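Local structure of mRNA nuclease HepT (Shewanella oneidensis MR-1, 6M6U) at residues I9-Y23 with V113-I127. The protein cleaves mRNA as the growth-inhibiting toxin of a type VII toxin-antitoxin system and is neutralized by its cognate antitoxin MntA, mostly through tri-AMPylation. Sequence-based numbering, arbitrary orientation.
Sequences IATIKRCIKRIQQVY and VHVVQHHLEDFEQFI
Helix 9-23 faces a helix pair broken at H119: L120-I127 runs nearly antiparallel to it, at 160° with axes 10.5 Å apart, whereas V113-H118 swings away to 115°. An all-helical HEPN-type bundle here joins its first helix to its last two through an apolar seam that follows a kink. From I9 to I19 the isoleucines supply the first side of the seam. At one end I127 takes I9 and I12 together: CD1 of I9 lies 3.5 Å from CG1 of I127, while I12 and I127 meet tip to tip, CG2 of I12 touching CD1 of I127 at 3.6 Å. I16 comes next, its chain extended (chi2 -176°), which carries CD1 to CB of F123 (3.6 Å) and alongside CG of E124. The side chain of F123 also packs on M93 of helix 84-102, the helix that carries R97, probably an active-site residue, and I12 packs against A49 and C50 of helix 33-60. L120 and I16 lie side by side but point opposite ways, and CD1 of L120 is shared by CG2 of I16 and CG2 of I19, each at 4.0 Å. Past the kink V116 still touches I19, and the contact then ends on an aromatic ring, that of Y23. With CG anti to the backbone N, this ring is swung out to V113 and V116, and it also meets that of F29. Another face of helix 9-23 meets a second HepT subunit, where R18 forms a salt bridge with D37 of that subunit. Over one face of the Y23 ring sits CG1 of V116 in a CH-pi contact, 3.9 Å from the centroid, while V113 CG1 lies 3.6 Å from the Y23 OH.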
ATOM      1  N   ILE B   9      -5.876  -5.170  50.507  1.00 61.02           N
ATOM      2  CA  ILE B   9      -5.643  -5.527  51.907  1.00 55.31           C
ATOM      3  C   ILE B   9      -6.744  -6.455  52.397  1.00 50.38           C
ATOM      4  O   ILE B   9      -6.479  -7.531  52.944  1.00 51.55           O
ATOM      5  CB  ILE B   9      -5.557  -4.267  52.787  1.00 59.67           C
ATOM      6  CG1 ILE B   9      -4.308  -3.443  52.467  1.00 63.36           C
ATOM      7  CG2 ILE B   9      -5.582  -4.652  54.263  1.00 59.00           C
ATOM      8  CD1 ILE B   9      -3.033  -4.237  52.461  1.00 70.43           C
ATOM      9  N   ALA B  10      -8.001  -6.049  52.195  1.00 49.69           N
ATOM     10  CA  ALA B  10      -9.132  -6.859  52.641  1.00 58.20           C
ATOM     11  C   ALA B  10      -9.085  -8.260  52.043  1.00 66.32           C
ATOM     12  O   ALA B  10      -9.411  -9.244  52.720  1.00 71.29           O
ATOM     13  CB  ALA B  10     -10.446  -6.166  52.279  1.00 56.54           C
ATOM     14  N   THR B  11      -8.669  -8.373  50.779  1.00 68.39           N
ATOM     15  CA  THR B  11      -8.617  -9.681  50.130  1.00 64.84           C
ATOM     16  C   THR B  11      -7.539 -10.567  50.743  1.00 59.23           C
ATOM     17  O   THR B  11      -7.769 -11.761  50.968  1.00 58.38           O
ATOM     18  CB  THR B  11      -8.393  -9.506  48.628  1.00 62.38           C
ATOM     19  OG1 THR B  11      -9.591  -8.989  48.038  1.00 66.07           O
ATOM     20  CG2 THR B  11      -8.036 -10.833  47.967  1.00 57.09           C
ATOM     21  N   ILE B  12      -6.359 -10.004  51.021  1.00 60.92           N
ATOM     22  CA  ILE B  12      -5.300 -10.774  51.669  1.00 63.86           C
ATOM     23  C   ILE B  12      -5.784 -11.319  53.008  1.00 68.69           C
ATOM     24  O   ILE B  12      -5.567 -12.491  53.338  1.00 73.18           O
ATOM     25  CB  ILE B  12      -4.032  -9.918  51.836  1.00 61.07           C
ATOM     26  CG1 ILE B  12      -3.452  -9.559  50.471  1.00 55.70           C
ATOM     27  CG2 ILE B  12      -2.999 -10.654  52.685  1.00 61.17           C
ATOM     28  CD1 ILE B  12      -2.411  -8.465  50.509  1.00 57.82           C
ATOM     29  N   LYS B  13      -6.464 -10.477  53.790  1.00 70.46           N
ATOM     30  CA  LYS B  13      -6.984 -10.919  55.081  1.00 70.85           C
ATOM     31  C   LYS B  13      -8.016 -12.027  54.912  1.00 72.75           C
ATOM     32  O   LYS B  13      -7.918 -13.081  55.551  1.00 72.44           O
ATOM     33  CB  LYS B  13      -7.579  -9.737  55.844  1.00 70.36           C
ATOM     34  CG  LYS B  13      -6.535  -8.818  56.444  1.00 71.39           C
ATOM     35  CD  LYS B  13      -7.152  -7.539  56.971  1.00 76.82           C
ATOM     36  CE  LYS B  13      -6.102  -6.678  57.648  1.00 79.20           C
ATOM     37  NZ  LYS B  13      -6.599  -5.299  57.914  1.00 81.00           N
ATOM     38  N   ARG B  14      -9.017 -11.805  54.051  1.00 74.14           N
ATOM     39  CA  ARG B  14     -10.030 -12.831  53.809  1.00 72.15           C
ATOM     40  C   ARG B  14      -9.397 -14.153  53.402  1.00 68.17           C
ATOM     41  O   ARG B  14      -9.845 -15.221  53.829  1.00 69.89           O
ATOM     42  CB  ARG B  14     -11.009 -12.380  52.725  1.00 71.02           C
ATOM     43  CG  ARG B  14     -12.183 -11.560  53.218  1.00 76.62           C
ATOM     44  CD  ARG B  14     -13.343 -11.634  52.232  1.00 81.58           C
ATOM     45  NE  ARG B  14     -12.890 -11.631  50.842  1.00 87.09           N
ATOM     46  CZ  ARG B  14     -12.435 -10.557  50.200  1.00 89.18           C
ATOM     47  NH1 ARG B  14     -12.363  -9.386  50.823  1.00 86.60           N
ATOM     48  NH2 ARG B  14     -12.045 -10.653  48.935  1.00 89.70           N
ATOM     49  N   CYS B  15      -8.343 -14.101  52.588  1.00 63.86           N
ATOM     50  CA  CYS B  15      -7.771 -15.333  52.062  1.00 64.43           C
ATOM     51  C   CYS B  15      -6.833 -16.018  53.052  1.00 62.44           C
ATOM     52  O   CYS B  15      -6.706 -17.247  53.015  1.00 56.09           O
ATOM     53  CB  CYS B  15      -7.045 -15.052  50.749  1.00 62.47           C
ATOM     54  SG  CYS B  15      -8.159 -14.471  49.467  1.00 64.56           S
ATOM     55  N   ILE B  16      -6.168 -15.263  53.933  1.00 65.04           N
ATOM     56  CA  ILE B  16      -5.353 -15.892  54.976  1.00 67.67           C
ATOM     57  C   ILE B  16      -6.245 -16.640  55.958  1.00 70.71           C
ATOM     58  O   ILE B  16      -5.934 -17.765  56.377  1.00 73.16           O
ATOM     59  CB  ILE B  16      -4.482 -14.851  55.702  1.00 67.03           C
ATOM     60  CG1 ILE B  16      -3.380 -14.328  54.781  1.00 60.78           C
ATOM     61  CG2 ILE B  16      -3.853 -15.458  56.953  1.00 70.35           C
ATOM     62  CD1 ILE B  16      -2.435 -13.375  55.471  1.00 57.56           C
ATOM     63  N   LYS B  17      -7.374 -16.027  56.340  1.00 71.43           N
ATOM     64  CA  LYS B  17      -8.336 -16.733  57.184  1.00 73.57           C
ATOM     65  C   LYS B  17      -8.889 -17.963  56.477  1.00 71.64           C
ATOM     66  O   LYS B  17      -9.073 -19.012  57.102  1.00 72.58           O
ATOM     67  CB  LYS B  17      -9.470 -15.801  57.609  1.00 76.09           C
ATOM     68  CG  LYS B  17      -9.028 -14.633  58.477  1.00 82.87           C
ATOM     69  CD  LYS B  17     -10.106 -14.249  59.491  1.00 85.86           C
ATOM     70  CE  LYS B  17     -11.314 -13.605  58.826  1.00 89.16           C
ATOM     71  NZ  LYS B  17     -10.996 -12.268  58.237  1.00 92.95           N
ATOM     72  N   ARG B  18      -9.156 -17.856  55.169  1.00 70.21           N
ATOM     73  CA  ARG B  18      -9.570 -19.028  54.404  1.00 67.51           C
ATOM     74  C   ARG B  18      -8.518 -20.130  54.459  1.00 67.91           C
ATOM     75  O   ARG B  18      -8.863 -21.317  54.496  1.00 68.25           O
ATOM     76  CB  ARG B  18      -9.860 -18.638  52.951  1.00 67.03           C
ATOM     77  CG  ARG B  18     -11.218 -17.989  52.737  1.00 66.14           C
ATOM     78  CD  ARG B  18     -12.332 -18.970  53.048  1.00 68.73           C
ATOM     79  NE  ARG B  18     -12.288 -20.137  52.171  1.00 71.09           N
ATOM     80  CZ  ARG B  18     -12.748 -21.341  52.501  1.00 70.52           C
ATOM     81  NH1 ARG B  18     -13.281 -21.546  53.698  1.00 70.47           N
ATOM     82  NH2 ARG B  18     -12.666 -22.344  51.636  1.00 67.15           N
ATOM     83  N   ILE B  19      -7.234 -19.763  54.487  1.00 69.73           N
ATOM     84  CA  ILE B  19      -6.171 -20.764  54.566  1.00 71.48           C
ATOM     85  C   ILE B  19      -6.105 -21.366  55.965  1.00 70.13           C
ATOM     86  O   ILE B  19      -6.018 -22.588  56.126  1.00 70.18           O
ATOM     87  CB  ILE B  19      -4.817 -20.158  54.153  1.00 64.79           C
ATOM     88  CG1 ILE B  19      -4.789 -19.875  52.647  1.00 61.13           C
ATOM     89  CG2 ILE B  19      -3.666 -21.081  54.552  1.00 58.73           C
ATOM     90  CD1 ILE B  19      -3.989 -18.647  52.261  1.00 54.68           C
ATOM     91  N   GLN B  20      -6.140 -20.517  56.997  1.00 69.70           N
ATOM     92  CA  GLN B  20      -6.106 -21.021  58.367  1.00 68.08           C
ATOM     93  C   GLN B  20      -7.323 -21.888  58.670  1.00 73.60           C
ATOM     94  O   GLN B  20      -7.208 -22.922  59.340  1.00 75.23           O
ATOM     95  CB  GLN B  20      -6.012 -19.856  59.349  1.00 66.19           C
ATOM     96  CG  GLN B  20      -4.654 -19.169  59.335  1.00 67.80           C
ATOM     97  CD  GLN B  20      -4.690 -17.769  59.913  1.00 74.52           C
ATOM     98  OE1 GLN B  20      -5.760 -17.190  60.112  1.00 80.90           O
ATOM     99  NE2 GLN B  20      -3.514 -17.212  60.181  1.00 73.78           N
ATOM    100  N   GLN B  21      -8.493 -21.494  58.168  1.00 75.98           N
ATOM    101  CA  GLN B  21      -9.712 -22.249  58.443  1.00 77.56           C
ATOM    102  C   GLN B  21      -9.717 -23.591  57.719  1.00 75.95           C
ATOM    103  O   GLN B  21     -10.116 -24.610  58.292  1.00 76.18           O
ATOM    104  CB  GLN B  21     -10.932 -21.416  58.052  1.00 82.04           C
ATOM    105  CG  GLN B  21     -12.259 -22.141  58.145  1.00 89.64           C
ATOM    106  CD  GLN B  21     -13.430 -21.177  58.162  1.00 95.52           C
ATOM    107  OE1 GLN B  21     -14.517 -21.488  57.670  1.00 98.31           O
ATOM    108  NE2 GLN B  21     -13.207 -19.996  58.738  1.00 96.63           N
ATOM    109  N   VAL B  22      -9.277 -23.613  56.459  1.00 78.24           N
ATOM    110  CA  VAL B  22      -9.316 -24.845  55.677  1.00 72.80           C
ATOM    111  C   VAL B  22      -8.214 -25.802  56.114  1.00 69.83           C
ATOM    112  O   VAL B  22      -8.406 -27.024  56.126  1.00 67.44           O
ATOM    113  CB  VAL B  22      -9.231 -24.516  54.174  1.00 69.78           C
ATOM    114  CG1 VAL B  22      -8.961 -25.773  53.355  1.00 66.55           C
ATOM    115  CG2 VAL B  22     -10.519 -23.861  53.710  1.00 69.95           C
ATOM    116  N   TYR B  23      -7.049 -25.270  56.489  1.00 69.32           N
ATOM    117  CA  TYR B  23      -5.947 -26.126  56.916  1.00 71.00           C
ATOM    118  C   TYR B  23      -6.161 -26.663  58.327  1.00 72.81           C
ATOM    119  O   TYR B  23      -5.647 -27.738  58.657  1.00 70.31           O
ATOM    120  CB  TYR B  23      -4.618 -25.364  56.813  1.00 71.85           C
ATOM    121  CG  TYR B  23      -3.412 -26.118  57.337  1.00 76.85           C
ATOM    122  CD1 TYR B  23      -2.702 -26.993  56.522  1.00 77.58           C
ATOM    123  CD2 TYR B  23      -2.978 -25.944  58.647  1.00 80.89           C
ATOM    124  CE1 TYR B  23      -1.600 -27.682  57.003  1.00 80.14           C
ATOM    125  CE2 TYR B  23      -1.883 -26.626  59.135  1.00 84.01           C
ATOM    126  CZ  TYR B  23      -1.197 -27.493  58.310  1.00 86.33           C
ATOM    127  OH  TYR B  23      -0.106 -28.170  58.804  1.00 92.80           O
ATOM    128  N   VAL B 113       3.184 -26.479  53.886  1.00 67.46           N
ATOM    129  CA  VAL B 113       2.830 -26.545  55.301  1.00 66.35           C
ATOM    130  C   VAL B 113       3.708 -25.602  56.116  1.00 67.24           C
ATOM    131  O   VAL B 113       3.219 -24.881  56.995  1.00 66.70           O
ATOM    132  CB  VAL B 113       2.918 -27.997  55.811  1.00 65.42           C
ATOM    133  CG1 VAL B 113       3.159 -28.029  57.315  1.00 60.73           C
ATOM    134  CG2 VAL B 113       1.646 -28.756  55.463  1.00 65.32           C
ATOM    135  N   HIS B 114       5.013 -25.583  55.831  1.00 75.47           N
ATOM    136  CA  HIS B 114       5.901 -24.661  56.533  1.00 82.89           C
ATOM    137  C   HIS B 114       5.498 -23.213  56.282  1.00 82.28           C
ATOM    138  O   HIS B 114       5.610 -22.367  57.177  1.00 88.18           O
ATOM    139  CB  HIS B 114       7.352 -24.901  56.112  1.00 94.33           C
ATOM    140  CG  HIS B 114       8.359 -24.231  56.999  1.00106.23           C
ATOM    141  ND1 HIS B 114       9.189 -23.222  56.557  1.00110.17           N
ATOM    142  CD2 HIS B 114       8.671 -24.428  58.303  1.00109.76           C
ATOM    143  CE1 HIS B 114       9.966 -22.826  57.550  1.00111.10           C
ATOM    144  NE2 HIS B 114       9.672 -23.542  58.620  1.00111.13           N
ATOM    145  N   VAL B 115       5.014 -22.911  55.074  1.00 73.23           N
ATOM    146  CA  VAL B 115       4.527 -21.565  54.787  1.00 64.34           C
ATOM    147  C   VAL B 115       3.233 -21.292  55.545  1.00 60.43           C
ATOM    148  O   VAL B 115       3.065 -20.224  56.144  1.00 62.46           O
ATOM    149  CB  VAL B 115       4.354 -21.371  53.268  1.00 65.74           C
ATOM    150  CG1 VAL B 115       3.553 -20.110  52.975  1.00 64.01           C
ATOM    151  CG2 VAL B 115       5.714 -21.301  52.586  1.00 63.16           C
ATOM    152  N   VAL B 116       2.304 -22.254  55.543  1.00 56.47           N
ATOM    153  CA  VAL B 116       1.041 -22.077  56.260  1.00 62.48           C
ATOM    154  C   VAL B 116       1.284 -21.831  57.744  1.00 71.80           C
ATOM    155  O   VAL B 116       0.568 -21.047  58.380  1.00 71.98           O
ATOM    156  CB  VAL B 116       0.127 -23.301  56.035  1.00 62.78           C
ATOM    157  CG1 VAL B 116      -1.089 -23.249  56.956  1.00 62.05           C
ATOM    158  CG2 VAL B 116      -0.311 -23.374  54.582  1.00 58.63           C
ATOM    159  N   GLN B 117       2.301 -22.475  58.315  1.00 78.01           N
ATOM    160  CA  GLN B 117       2.580 -22.350  59.739  1.00 84.27           C
ATOM    161  C   GLN B 117       3.405 -21.119  60.089  1.00 84.30           C
ATOM    162  O   GLN B 117       3.189 -20.524  61.151  1.00 84.39           O
ATOM    163  CB  GLN B 117       3.310 -23.597  60.246  1.00 87.74           C
ATOM    164  CG  GLN B 117       2.527 -24.891  60.112  1.00 91.73           C
ATOM    165  CD  GLN B 117       3.309 -26.096  60.604  1.00 96.89           C
ATOM    166  OE1 GLN B 117       4.432 -26.348  60.161  1.00 97.91           O
ATOM    167  NE2 GLN B 117       2.718 -26.848  61.526  1.00 98.44           N
ATOM    168  N   HIS B 118       4.341 -20.713  59.230  1.00 88.22           N
ATOM    169  CA  HIS B 118       5.355 -19.748  59.628  1.00 94.41           C
ATOM    170  C   HIS B 118       5.506 -18.533  58.724  1.00 94.66           C
ATOM    171  O   HIS B 118       6.214 -17.596  59.113  1.00 94.30           O
ATOM    172  CB  HIS B 118       6.727 -20.434  59.736  1.00 99.06           C
ATOM    173  CG  HIS B 118       6.783 -21.505  60.778  1.00102.91           C
ATOM    174  ND1 HIS B 118       7.251 -22.776  60.517  1.00104.78           N
ATOM    175  CD2 HIS B 118       6.430 -21.496  62.085  1.00103.41           C
ATOM    176  CE1 HIS B 118       7.180 -23.504  61.617  1.00105.35           C
ATOM    177  NE2 HIS B 118       6.687 -22.751  62.584  1.00105.39           N
ATOM    178  N   HIS B 119       4.883 -18.502  57.547  1.00 95.60           N
ATOM    179  CA  HIS B 119       5.143 -17.423  56.606  1.00 90.92           C
ATOM    180  C   HIS B 119       3.911 -16.632  56.195  1.00 85.50           C
ATOM    181  O   HIS B 119       4.050 -15.654  55.452  1.00 87.09           O
ATOM    182  CB  HIS B 119       5.854 -17.970  55.362  1.00 93.04           C
ATOM    183  CG  HIS B 119       7.284 -18.333  55.611  1.00 98.49           C
ATOM    184  ND1 HIS B 119       8.338 -17.612  55.091  1.00100.74           N
ATOM    185  CD2 HIS B 119       7.835 -19.326  56.350  1.00100.42           C
ATOM    186  CE1 HIS B 119       9.477 -18.153  55.486  1.00101.71           C
ATOM    187  NE2 HIS B 119       9.199 -19.194  56.252  1.00101.60           N
ATOM    188  N   LEU B 120       2.719 -16.995  56.672  1.00 73.44           N
ATOM    189  CA  LEU B 120       1.563 -16.134  56.454  1.00 69.13           C
ATOM    190  C   LEU B 120       1.764 -14.756  57.071  1.00 75.37           C
ATOM    191  O   LEU B 120       1.080 -13.805  56.674  1.00 74.76           O
ATOM    192  CB  LEU B 120       0.298 -16.787  57.015  1.00 62.04           C
ATOM    193  CG  LEU B 120      -0.116 -18.090  56.327  1.00 62.22           C
ATOM    194  CD1 LEU B 120      -1.445 -18.607  56.864  1.00 56.61           C
ATOM    195  CD2 LEU B 120      -0.179 -17.897  54.815  1.00 65.09           C
ATOM    196  N   GLU B 121       2.698 -14.631  58.020  1.00 78.56           N
ATOM    197  CA  GLU B 121       3.005 -13.333  58.614  1.00 79.65           C
ATOM    198  C   GLU B 121       3.631 -12.376  57.607  1.00 72.53           C
ATOM    199  O   GLU B 121       3.538 -11.157  57.784  1.00 68.50           O
ATOM    200  CB  GLU B 121       3.937 -13.509  59.814  1.00 85.86           C
ATOM    201  CG  GLU B 121       3.227 -13.728  61.145  1.00 95.67           C
ATOM    202  CD  GLU B 121       2.718 -15.150  61.332  1.00103.93           C
ATOM    203  OE1 GLU B 121       2.119 -15.424  62.393  1.00107.76           O
ATOM    204  OE2 GLU B 121       2.919 -15.991  60.430  1.00106.62           O
ATOM    205  N   ASP B 122       4.282 -12.901  56.562  1.00 71.94           N
ATOM    206  CA  ASP B 122       4.857 -12.034  55.535  1.00 71.49           C
ATOM    207  C   ASP B 122       3.778 -11.209  54.846  1.00 65.33           C
ATOM    208  O   ASP B 122       3.956 -10.007  54.619  1.00 66.10           O
ATOM    209  CB  ASP B 122       5.633 -12.863  54.511  1.00 75.21           C
ATOM    210  CG  ASP B 122       6.821 -13.587  55.121  1.00 81.42           C
ATOM    211  OD1 ASP B 122       7.288 -13.164  56.201  1.00 88.19           O
ATOM    212  OD2 ASP B 122       7.291 -14.575  54.517  1.00 78.82           O
ATOM    213  N   PHE B 123       2.650 -11.839  54.508  1.00 63.62           N
ATOM    214  CA  PHE B 123       1.516 -11.101  53.963  1.00 64.94           C
ATOM    215  C   PHE B 123       1.041 -10.024  54.930  1.00 69.43           C
ATOM    216  O   PHE B 123       0.759  -8.893  54.521  1.00 69.70           O
ATOM    217  CB  PHE B 123       0.371 -12.061  53.642  1.00 64.57           C
ATOM    218  CG  PHE B 123       0.669 -13.024  52.529  1.00 64.97           C
ATOM    219  CD1 PHE B 123       1.236 -12.584  51.344  1.00 57.93           C
ATOM    220  CD2 PHE B 123       0.378 -14.374  52.670  1.00 68.78           C
ATOM    221  CE1 PHE B 123       1.506 -13.468  50.318  1.00 54.62           C
ATOM    222  CE2 PHE B 123       0.647 -15.266  51.645  1.00 68.09           C
ATOM    223  CZ  PHE B 123       1.214 -14.810  50.467  1.00 64.79           C
ATOM    224  N   GLU B 124       0.944 -10.362  56.218  1.00 75.08           N
ATOM    225  CA  GLU B 124       0.464  -9.399  57.205  1.00 75.31           C
ATOM    226  C   GLU B 124       1.496  -8.308  57.459  1.00 70.92           C
ATOM    227  O   GLU B 124       1.137  -7.140  57.651  1.00 70.00           O
ATOM    228  CB  GLU B 124       0.102 -10.123  58.502  1.00 78.88           C
ATOM    229  CG  GLU B 124      -0.710 -11.386  58.267  1.00 83.56           C
ATOM    230  CD  GLU B 124      -1.815 -11.575  59.283  1.00 90.14           C
ATOM    231  OE1 GLU B 124      -1.560 -12.201  60.332  1.00 92.22           O
ATOM    232  OE2 GLU B 124      -2.938 -11.090  59.030  1.00 93.26           O
ATOM    233  N   GLN B 125       2.780  -8.670  57.453  1.00 69.93           N
ATOM    234  CA  GLN B 125       3.839  -7.671  57.560  1.00 71.38           C
ATOM    235  C   GLN B 125       3.821  -6.722  56.365  1.00 73.20           C
ATOM    236  O   GLN B 125       4.015  -5.511  56.520  1.00 74.83           O
ATOM    237  CB  GLN B 125       5.192  -8.375  57.679  1.00 74.75           C
ATOM    238  CG  GLN B 125       6.372  -7.469  57.983  1.00 79.08           C
ATOM    239  CD  GLN B 125       7.678  -8.239  58.079  1.00 79.83           C
ATOM    240  OE1 GLN B 125       7.683  -9.449  58.315  1.00 79.01           O
ATOM    241  NE2 GLN B 125       8.792  -7.542  57.886  1.00 79.33           N
ATOM    242  N   PHE B 126       3.581  -7.257  55.166  1.00 71.46           N
ATOM    243  CA  PHE B 126       3.462  -6.417  53.977  1.00 68.13           C
ATOM    244  C   PHE B 126       2.257  -5.488  54.075  1.00 69.81           C
ATOM    245  O   PHE B 126       2.327  -4.322  53.669  1.00 66.65           O
ATOM    246  CB  PHE B 126       3.371  -7.308  52.736  1.00 65.70           C
ATOM    247  CG  PHE B 126       3.166  -6.560  51.454  1.00 67.46           C
ATOM    248  CD1 PHE B 126       4.203  -5.847  50.878  1.00 70.08           C
ATOM    249  CD2 PHE B 126       1.943  -6.594  50.807  1.00 68.64           C
ATOM    250  CE1 PHE B 126       4.018  -5.168  49.686  1.00 69.25           C
ATOM    251  CE2 PHE B 126       1.752  -5.915  49.614  1.00 65.54           C
ATOM    252  CZ  PHE B 126       2.792  -5.203  49.054  1.00 65.51           C
ATOM    253  N   ILE B 127       1.142  -5.988  54.614  1.00 79.34           N
ATOM    254  CA  ILE B 127      -0.042  -5.152  54.806  1.00 83.21           C
ATOM    255  C   ILE B 127       0.274  -3.982  55.729  1.00 84.45           C
ATOM    256  O   ILE B 127      -0.079  -2.831  55.447  1.00 84.90           O
ATOM    257  CB  ILE B 127      -1.206  -5.995  55.360  1.00 87.69           C
ATOM    258  CG1 ILE B 127      -1.743  -6.953  54.299  1.00 86.88           C
ATOM    259  CG2 ILE B 127      -2.311  -5.100  55.909  1.00 89.54           C
ATOM    260  CD1 ILE B 127      -2.902  -7.787  54.789  1.00 88.95           C
TER